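Local coordinates for protein siderophore enterobactin esterase (Emericella nidulans, PDB 6GUO) that hydrolyses the ester bonds of the bacterial siderophore enterobactin, a step required for releasing its iron inside the fungal cell, at residues Ala216-Glu228 against Arg270-His284. Sequence-based numbering, arbitrary orientation.
Sequences AHPVLRLSFGSRE and RLCKLEVKEYLDEDH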
ATOM      1  N   ALA A 216     -26.294  -7.467 -16.971  1.00 54.61           N
ATOM      2  CA  ALA A 216     -25.012  -7.124 -16.353  1.00 47.98           C
ATOM      3  C   ALA A 216     -24.893  -5.606 -16.294  1.00 45.56           C
ATOM      4  O   ALA A 216     -25.178  -4.928 -17.284  1.00 43.03           O
ATOM      5  CB  ALA A 216     -23.856  -7.723 -17.140  1.00 49.14           C
ATOM      6  N   HIS A 217     -24.480  -5.086 -15.137  1.00 42.90           N
ATOM      7  CA  HIS A 217     -24.317  -3.642 -14.918  1.00 41.27           C
ATOM      8  C   HIS A 217     -22.937  -3.386 -14.312  1.00 33.21           C
ATOM      9  O   HIS A 217     -22.826  -2.901 -13.187  1.00 30.06           O
ATOM     10  CB  HIS A 217     -25.418  -3.111 -13.991  1.00 51.11           C
ATOM     11  CG  HIS A 217     -26.775  -3.663 -14.289  1.00 62.28           C
ATOM     12  ND1 HIS A 217     -27.164  -4.922 -13.886  1.00 68.63           N
ATOM     13  CD2 HIS A 217     -27.830  -3.136 -14.954  1.00 68.32           C
ATOM     14  CE1 HIS A 217     -28.401  -5.148 -14.290  1.00 75.91           C
ATOM     15  NE2 HIS A 217     -28.829  -4.079 -14.937  1.00 74.69           N
ATOM     16  N   PRO A 218     -21.874  -3.718 -15.061  1.00 28.51           N
ATOM     17  CA  PRO A 218     -20.538  -3.675 -14.475  1.00 25.03           C
ATOM     18  C   PRO A 218     -20.004  -2.269 -14.221  1.00 22.16           C
ATOM     19  O   PRO A 218     -20.440  -1.302 -14.851  1.00 21.05           O
ATOM     20  CB  PRO A 218     -19.680  -4.388 -15.523  1.00 28.05           C
ATOM     21  CG  PRO A 218     -20.382  -4.128 -16.803  1.00 28.65           C
ATOM     22  CD  PRO A 218     -21.836  -4.150 -16.470  1.00 29.30           C
ATOM     23  N   VAL A 219     -19.058  -2.193 -13.291  1.00 19.67           N
ATOM     24  CA  VAL A 219     -18.348  -0.968 -12.950  1.00 18.76           C
ATOM     25  C   VAL A 219     -16.883  -1.224 -13.274  1.00 17.84           C
ATOM     26  O   VAL A 219     -16.377  -2.304 -12.976  1.00 17.90           O
ATOM     27  CB  VAL A 219     -18.528  -0.634 -11.456  1.00 19.76           C
ATOM     28  CG1 VAL A 219     -17.669   0.557 -11.047  1.00 19.66           C
ATOM     29  CG2 VAL A 219     -19.998  -0.367 -11.153  1.00 20.60           C
ATOM     30  N   LEU A 220     -16.220  -0.245 -13.894  1.00 17.39           N
ATOM     31  CA  LEU A 220     -14.786  -0.342 -14.220  1.00 16.01           C
ATOM     32  C   LEU A 220     -14.022   0.880 -13.716  1.00 16.31           C
ATOM     33  O   LEU A 220     -14.456   2.014 -13.918  1.00 16.57           O
ATOM     34  CB  LEU A 220     -14.581  -0.468 -15.735  1.00 16.67           C
ATOM     35  CG  LEU A 220     -13.143  -0.432 -16.274  1.00 16.36           C
ATOM     36  CD1 LEU A 220     -12.314  -1.598 -15.752  1.00 16.28           C
ATOM     37  CD2 LEU A 220     -13.138  -0.409 -17.792  1.00 16.72           C
ATOM     38  N   ARG A 221     -12.871   0.636 -13.087  1.00 15.86           N
ATOM     39  CA  ARG A 221     -11.897   1.682 -12.797  1.00 16.05           C
ATOM     40  C   ARG A 221     -10.607   1.350 -13.526  1.00 15.81           C
ATOM     41  O   ARG A 221     -10.012   0.302 -13.281  1.00 15.90           O
ATOM     42  CB  ARG A 221     -11.622   1.820 -11.301  1.00 16.51           C
ATOM     43  CG  ARG A 221     -10.793   3.061 -10.970  1.00 16.95           C
ATOM     44  CD  ARG A 221     -10.623   3.248  -9.475  1.00 17.55           C
ATOM     45  NE  ARG A 221     -10.134   4.590  -9.126  1.00 18.54           N
ATOM     46  CZ  ARG A 221      -8.898   4.904  -8.721  1.00 19.38           C
ATOM     47  NH1 ARG A 221      -8.614   6.175  -8.433  1.00 21.03           N
ATOM     48  NH2 ARG A 221      -7.942   3.987  -8.589  1.00 20.84           N
ATOM     49  N   LEU A 222     -10.206   2.240 -14.434  1.00 16.15           N
ATOM     50  CA  LEU A 222      -8.921   2.159 -15.124  1.00 15.12           C
ATOM     51  C   LEU A 222      -7.933   3.066 -14.425  1.00 15.08           C
ATOM     52  O   LEU A 222      -8.313   4.109 -13.899  1.00 16.03           O
ATOM     53  CB  LEU A 222      -9.063   2.615 -16.577  1.00 15.74           C
ATOM     54  CG  LEU A 222      -9.787   1.621 -17.485  1.00 16.31           C
ATOM     55  CD1 LEU A 222     -10.345   2.321 -18.709  1.00 17.38           C
ATOM     56  CD2 LEU A 222      -8.843   0.494 -17.884  1.00 16.99           C
ATOM     57  N   SER A 223      -6.662   2.684 -14.434  1.00 14.66           N
ATOM     58  CA  SER A 223      -5.622   3.559 -13.901  1.00 14.88           C
ATOM     59  C   SER A 223      -4.275   3.314 -14.551  1.00 14.70           C
ATOM     60  O   SER A 223      -4.038   2.262 -15.151  1.00 14.77           O
ATOM     61  CB  SER A 223      -5.518   3.419 -12.378  1.00 15.29           C
ATOM     62  OG  SER A 223      -4.988   2.156 -12.008  1.00 16.06           O
ATOM     63  N   PHE A 224      -3.400   4.309 -14.438  1.00 14.44           N
ATOM     64  CA  PHE A 224      -2.030   4.196 -14.914  1.00 14.79           C
ATOM     65  C   PHE A 224      -1.182   5.265 -14.247  1.00 14.47           C
ATOM     66  O   PHE A 224      -1.710   6.249 -13.728  1.00 15.25           O
ATOM     67  CB  PHE A 224      -1.958   4.314 -16.450  1.00 15.78           C
ATOM     68  CG  PHE A 224      -2.480   5.615 -16.995  1.00 15.74           C
ATOM     69  CD1 PHE A 224      -1.621   6.693 -17.219  1.00 15.92           C
ATOM     70  CD2 PHE A 224      -3.834   5.769 -17.290  1.00 11.22           C
ATOM     71  CE1 PHE A 224      -2.102   7.895 -17.728  1.00 12.96           C
ATOM     72  CE2 PHE A 224      -4.319   6.966 -17.801  1.00 14.90           C
ATOM     73  CZ  PHE A 224      -3.456   8.029 -18.016  1.00 14.24           C
ATOM     74  N   GLY A 225       0.126   5.052 -14.233  1.00 14.57           N
ATOM     75  CA  GLY A 225       1.067   6.070 -13.770  1.00 15.19           C
ATOM     76  C   GLY A 225       1.473   6.968 -14.922  1.00 15.96           C
ATOM     77  O   GLY A 225       1.674   6.482 -16.033  1.00 16.88           O
ATOM     78  N   SER A 226       1.622   8.270 -14.665  1.00 17.02           N
ATOM     79  CA  SER A 226       1.946   9.229 -15.735  1.00 17.56           C
ATOM     80  C   SER A 226       3.266   8.918 -16.447  1.00 17.56           C
ATOM     81  O   SER A 226       3.403   9.180 -17.642  1.00 19.88           O
ATOM     82  CB  SER A 226       1.961  10.672 -15.210  1.00 17.06           C
ATOM     83  OG  SER A 226       3.100  10.918 -14.398  1.00 18.97           O
ATOM     84  N   ARG A 227       4.221   8.350 -15.715  1.00 17.51           N
ATOM     85  CA  ARG A 227       5.534   8.025 -16.266  1.00 18.48           C
ATOM     86  C   ARG A 227       5.581   6.752 -17.108  1.00 19.06           C
ATOM     87  O   ARG A 227       6.601   6.491 -17.740  1.00 19.72           O
ATOM     88  CB  ARG A 227       6.567   7.917 -15.151  1.00 18.70           C
ATOM     89  CG  ARG A 227       6.774   9.215 -14.404  1.00 19.01           C
ATOM     90  CD  ARG A 227       7.852   9.060 -13.357  1.00 19.72           C
ATOM     91  NE  ARG A 227       8.276  10.352 -12.820  1.00 21.49           N
ATOM     92  CZ  ARG A 227       9.209  10.508 -11.881  1.00 23.95           C
ATOM     93  NH1 ARG A 227       9.833   9.455 -11.357  1.00 26.40           N
ATOM     94  NH2 ARG A 227       9.525  11.731 -11.467  1.00 25.32           N
ATOM     95  N   GLU A 228       4.501   5.969 -17.136  1.00 18.39           N
ATOM     96  CA  GLU A 228       4.520   4.700 -17.860  1.00 18.02           C
ATOM     97  C   GLU A 228       4.794   4.885 -19.358  1.00 19.62           C
ATOM     98  O   GLU A 228       5.661   4.210 -19.911  1.00 21.02           O
ATOM     99  CB  GLU A 228       3.230   3.911 -17.612  1.00 17.72           C
ATOM    100  CG  GLU A 228       3.125   3.434 -16.168  1.00 16.92           C
ATOM    101  CD  GLU A 228       2.066   2.381 -15.974  1.00 17.28           C
ATOM    102  OE1 GLU A 228       2.232   1.278 -16.529  1.00 18.58           O
ATOM    103  OE2 GLU A 228       1.076   2.661 -15.266  1.00 17.39           O
ATOM    104  N   ARG A 270     -22.326   1.623 -21.853  1.00 36.66           N
ATOM    105  CA  ARG A 270     -22.598   0.238 -21.460  1.00 38.00           C
ATOM    106  C   ARG A 270     -22.195  -0.074 -20.016  1.00 35.00           C
ATOM    107  O   ARG A 270     -22.563  -1.127 -19.494  1.00 37.07           O
ATOM    108  CB  ARG A 270     -21.914  -0.744 -22.425  1.00 42.18           C
ATOM    109  CG  ARG A 270     -22.692  -0.999 -23.718  1.00 46.54           C
ATOM    110  CD  ARG A 270     -22.674  -2.476 -24.086  1.00 49.94           C
ATOM    111  NE  ARG A 270     -23.330  -3.281 -23.051  1.00 52.46           N
ATOM    112  CZ  ARG A 270     -23.118  -4.579 -22.811  1.00 58.20           C
ATOM    113  NH1 ARG A 270     -22.251  -5.294 -23.530  1.00 57.43           N
ATOM    114  NH2 ARG A 270     -23.789  -5.174 -21.824  1.00 62.37           N
ATOM    115  N   LEU A 271     -21.445   0.825 -19.374  1.00 31.97           N
ATOM    116  CA  LEU A 271     -21.048   0.652 -17.980  1.00 31.34           C
ATOM    117  C   LEU A 271     -21.891   1.516 -17.046  1.00 31.02           C
ATOM    118  O   LEU A 271     -22.234   2.654 -17.369  1.00 32.70           O
ATOM    119  CB  LEU A 271     -19.557   0.964 -17.809  1.00 30.14           C
ATOM    120  CG  LEU A 271     -18.617   0.191 -18.746  1.00 31.02           C
ATOM    121  CD1 LEU A 271     -17.178   0.573 -18.463  1.00 30.55           C
ATOM    122  CD2 LEU A 271     -18.781  -1.316 -18.628  1.00 32.13           C
ATOM    123  N   CYS A 272     -22.221   0.942 -15.890  1.00 33.45           N
ATOM    124  CA  CYS A 272     -22.994   1.607 -14.836  1.00 36.27           C
ATOM    125  C   CYS A 272     -22.209   2.769 -14.233  1.00 32.67           C
ATOM    126  O   CYS A 272     -22.760   3.841 -13.965  1.00 32.13           O
ATOM    127  CB  CYS A 272     -23.348   0.589 -13.741  1.00 42.32           C
ATOM    128  SG  CYS A 272     -24.058   1.273 -12.231  1.00 51.16           S
ATOM    129  N   LYS A 273     -20.922   2.529 -14.002  1.00 30.03           N
ATOM    130  CA  LYS A 273     -19.995   3.563 -13.570  1.00 28.81           C
ATOM    131  C   LYS A 273     -18.625   3.270 -14.166  1.00 24.34           C
ATOM    132  O   LYS A 273     -18.208   2.113 -14.245  1.00 21.46           O
ATOM    133  CB  LYS A 273     -19.905   3.623 -12.046  1.00 33.32           C
ATOM    134  CG  LYS A 273     -19.223   4.885 -11.550  1.00 38.19           C
ATOM    135  CD  LYS A 273     -18.965   4.873 -10.057  1.00 44.14           C
ATOM    136  CE  LYS A 273     -18.325   6.185  -9.633  1.00 48.74           C
ATOM    137  NZ  LYS A 273     -18.010   6.226  -8.180  1.00 53.30           N
ATOM    138  N   LEU A 274     -17.936   4.329 -14.571  1.00 21.82           N
ATOM    139  CA  LEU A 274     -16.655   4.223 -15.246  1.00 20.60           C
ATOM    140  C   LEU A 274     -15.760   5.375 -14.791  1.00 19.49           C
ATOM    141  O   LEU A 274     -16.205   6.513 -14.722  1.00 20.78           O
ATOM    142  CB  LEU A 274     -16.877   4.256 -16.755  1.00 21.41           C
ATOM    143  CG  LEU A 274     -15.662   4.321 -17.677  1.00 21.97           C
ATOM    144  CD1 LEU A 274     -14.747   3.124 -17.489  1.00 22.46           C
ATOM    145  CD2 LEU A 274     -16.117   4.444 -19.121  1.00 22.33           C
ATOM    146  N   GLU A 275     -14.508   5.064 -14.470  1.00 18.56           N
ATOM    147  CA  GLU A 275     -13.561   6.054 -13.973  1.00 19.27           C
ATOM    148  C   GLU A 275     -12.171   5.709 -14.483  1.00 18.66           C
ATOM    149  O   GLU A 275     -11.818   4.536 -14.587  1.00 19.48           O
ATOM    150  CB  GLU A 275     -13.596   6.071 -12.436  1.00 21.79           C
ATOM    151  CG  GLU A 275     -12.538   6.930 -11.751  1.00 23.48           C
ATOM    152  CD  GLU A 275     -12.818   7.129 -10.267  1.00 25.06           C
ATOM    153  OE1 GLU A 275     -13.861   7.724  -9.922  1.00 29.67           O
ATOM    154  OE2 GLU A 275     -11.996   6.697  -9.439  1.00 24.83           O
ATOM    155  N   VAL A 276     -11.401   6.740 -14.818  1.00 17.95           N
ATOM    156  CA  VAL A 276      -9.988   6.596 -15.150  1.00 17.95           C
ATOM    157  C   VAL A 276      -9.201   7.547 -14.254  1.00 18.05           C
ATOM    158  O   VAL A 276      -9.634   8.680 -14.014  1.00 18.57           O
ATOM    159  CB  VAL A 276      -9.689   6.839 -16.655  1.00 19.45           C
ATOM    160  CG1 VAL A 276     -10.026   8.261 -17.092  1.00 21.05           C
ATOM    161  CG2 VAL A 276      -8.231   6.509 -16.975  1.00 19.17           C
ATOM    162  N   LYS A 277      -8.058   7.078 -13.761  1.00 17.62           N
ATOM    163  CA  LYS A 277      -7.183   7.880 -12.900  1.00 18.03           C
ATOM    164  C   LYS A 277      -5.742   7.771 -13.385  1.00 18.09           C
ATOM    165  O   LYS A 277      -5.200   6.670 -13.499  1.00 17.22           O
ATOM    166  CB  LYS A 277      -7.295   7.409 -11.443  1.00 19.30           C
ATOM    167  CG  LYS A 277      -6.320   8.049 -10.454  1.00 21.03           C
ATOM    168  CD  LYS A 277      -6.527   9.549 -10.302  1.00 23.29           C
ATOM    169  CE  LYS A 277      -5.392  10.199  -9.515  1.00 26.16           C
ATOM    170  NZ  LYS A 277      -5.556  10.093  -8.043  1.00 28.07           N
ATOM    171  N   GLU A 278      -5.138   8.921 -13.674  1.00 18.61           N
ATOM    172  CA  GLU A 278      -3.714   9.016 -13.947  1.00 19.75           C
ATOM    173  C   GLU A 278      -3.036   9.369 -12.636  1.00 19.57           C
ATOM    174  O   GLU A 278      -3.377  10.386 -12.027  1.00 20.89           O
ATOM    175  CB  GLU A 278      -3.429  10.109 -14.981  1.00 21.72           C
ATOM    176  CG  GLU A 278      -1.947  10.341 -15.255  1.00 23.03           C
ATOM    177  CD  GLU A 278      -1.700  11.304 -16.402  1.00 26.41           C
ATOM    178  OE1 GLU A 278      -0.630  11.208 -17.034  1.00 27.75           O
ATOM    179  OE2 GLU A 278      -2.565  12.163 -16.669  1.00 30.61           O
ATOM    180  N   TYR A 279      -2.087   8.541 -12.208  1.00 18.96           N
ATOM    181  CA  TYR A 279      -1.317   8.807 -10.992  1.00 18.13           C
ATOM    182  C   TYR A 279      -0.040   9.550 -11.368  1.00 17.84           C
ATOM    183  O   TYR A 279       0.861   8.974 -11.971  1.00 16.68           O
ATOM    184  CB  TYR A 279      -1.007   7.505 -10.243  1.00 17.67           C
ATOM    185  CG  TYR A 279      -2.211   6.948  -9.525  1.00 17.03           C
ATOM    186  CD1 TYR A 279      -2.555   7.408  -8.261  1.00 18.51           C
ATOM    187  CD2 TYR A 279      -3.024   5.978 -10.116  1.00 16.68           C
ATOM    188  CE1 TYR A 279      -3.661   6.918  -7.591  1.00 18.28           C
ATOM    189  CE2 TYR A 279      -4.140   5.482  -9.454  1.00 17.65           C
ATOM    190  CZ  TYR A 279      -4.455   5.959  -8.192  1.00 18.21           C
ATOM    191  OH  TYR A 279      -5.548   5.491  -7.520  1.00 18.12           O
ATOM    192  N   LEU A 280       0.027  10.835 -11.021  1.00 18.56           N
ATOM    193  CA  LEU A 280       1.161  11.674 -11.412  1.00 18.62           C
ATOM    194  C   LEU A 280       2.471  11.192 -10.798  1.00 18.44           C
ATOM    195  O   LEU A 280       2.519  10.837  -9.620  1.00 18.19           O
ATOM    196  CB  LEU A 280       0.928  13.138 -11.024  1.00 20.34           C
ATOM    197  CG  LEU A 280      -0.132  13.934 -11.779  1.00 23.37           C
ATOM    198  CD1 LEU A 280      -0.125  15.372 -11.273  1.00 24.50           C
ATOM    199  CD2 LEU A 280       0.092  13.899 -13.287  1.00 25.74           C
ATOM    200  N   ASP A 281       3.516  11.165 -11.626  1.00 18.60           N
ATOM    201  CA  ASP A 281       4.889  10.821 -11.224  1.00 20.54           C
ATOM    202  C   ASP A 281       5.120   9.358 -10.836  1.00 19.67           C
ATOM    203  O   ASP A 281       6.199   9.020 -10.343  1.00 20.29           O
ATOM    204  CB  ASP A 281       5.394  11.732 -10.085  1.00 22.69           C
ATOM    205  CG  ASP A 281       5.079  13.198 -10.312  1.00 26.32           C
ATOM    206  OD1 ASP A 281       5.198  13.686 -11.459  1.00 28.97           O
ATOM    207  OD2 ASP A 281       4.711  13.866  -9.326  1.00 31.83           O
ATOM    208  N   GLU A 282       4.141   8.485 -11.076  1.00 17.88           N
ATOM    209  CA  GLU A 282       4.297   7.063 -10.780  1.00 18.21           C
ATOM    210  C   GLU A 282       4.654   6.314 -12.058  1.00 17.40           C
ATOM    211  O   GLU A 282       4.193   6.665 -13.147  1.00 16.78           O
ATOM    212  CB  GLU A 282       3.027   6.474 -10.167  1.00 18.61           C
ATOM    213  CG  GLU A 282       2.485   7.215  -8.947  1.00 19.99           C
ATOM    214  CD  GLU A 282       3.322   7.076  -7.683  1.00 20.75           C
ATOM    215  OE1 GLU A 282       4.400   6.441  -7.690  1.00 21.33           O
ATOM    216  OE2 GLU A 282       2.879   7.616  -6.650  1.00 22.14           O
ATOM    217  N   ASP A 283       5.481   5.284 -11.903  1.00 16.81           N
ATOM    218  CA  ASP A 283       5.884   4.405 -13.007  1.00 16.91           C
ATOM    219  C   ASP A 283       5.146   3.064 -12.876  1.00 17.13           C
ATOM    220  O   ASP A 283       4.278   2.916 -12.012  1.00 16.63           O
ATOM    221  CB  ASP A 283       7.420   4.254 -13.056  1.00 19.17           C
ATOM    222  CG  ASP A 283       8.021   3.755 -11.744  1.00 21.48           C
ATOM    223  OD1 ASP A 283       7.598   2.699 -11.237  1.00 23.59           O
ATOM    224  OD2 ASP A 283       8.942   4.423 -11.222  1.00 25.55           O
ATOM    225  N   HIS A 284       5.481   2.101 -13.732  1.00 16.40           N
ATOM    226  CA  HIS A 284       4.751   0.822 -13.804  1.00 16.48           C
ATOM    227  C   HIS A 284       4.761   0.045 -12.475  1.00 17.02           C
ATOM    228  O   HIS A 284       3.759  -0.575 -12.108  1.00 17.14           O
ATOM    229  CB  HIS A 284       5.328  -0.033 -14.939  1.00 16.84           C
ATOM    230  CG  HIS A 284       4.493  -1.219 -15.305  1.00 18.38           C
ATOM    231  ND1 HIS A 284       3.200  -1.107 -15.767  1.00 19.76           N
ATOM    232  CD2 HIS A 284       4.785  -2.540 -15.318  1.00 19.88           C
ATOM    233  CE1 HIS A 284       2.725  -2.311 -16.036  1.00 20.59           C
ATOM    234  NE2 HIS A 284       3.667  -3.199 -15.772  1.00 20.54           N
TER
HETATM  235  O   HOH W   1       6.830  12.736 -13.688  1.00 30.80           O
HETATM  236  O   HOH W   2      10.097   6.617 -12.095  1.00 32.19           O
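The phenol oxygen of Tyr279 takes two bonds from the end of Arg221: NH2 reaches OH at 3.0 Å, NH1 more loosely at 3.3 Å. The oxygen lies in the guanidinium plane, while the Tyr279 ring is turned 70° to it. Glu275 runs alongside the arginine and closes the next edge, its OE2 meeting NE at 2.8 Å in a nearly straight salt bridge that uses the anti side of the carboxylate. With CG anti to the backbone N (chi1 -170°) and the chain extended to NE, Arg221 leans toward strand 273-279 and runs beside Lys277, whose CB covers one guanidinium face. Three in-plane bonds thus fix the rotation of this buried cation.

Beneath these side chains, strands 219-225 and 273-279 pair in parallel, Leu220 beside Leu274 and Leu222 beside Val276, as the last two strands of the alpha/beta-hydrolase sheet. The second strand is its edge within the chain, and Tyr279 and Leu280 pack on the second subunit. On the opposite face, toward helix 254-268, Phe224 turns its ring so that Glu278 CA sits over its centre, 4.2 Å from the centroid, and Val276 CG2 meets its edge.

Past the strands, Ser226 OG accepts the Asp281 N-H at 2.8 Å. Arg227 stretches over the turn, with Asp281 O against one guanidinium face and two waters in its plane, which link it to the carboxylates of Asp281 and Asp283. Glu228 divides its oxygens: OE2 takes the Gly225 N-H, with Ser189 as a further partner, and OE1 receives His284 ND1 at 2.7 Å from above the carboxylate plane. His284 touches Ser165 of a probable nucleophile elbow, consistent with a Ser-His-acid triad as in other alpha/beta-hydrolases.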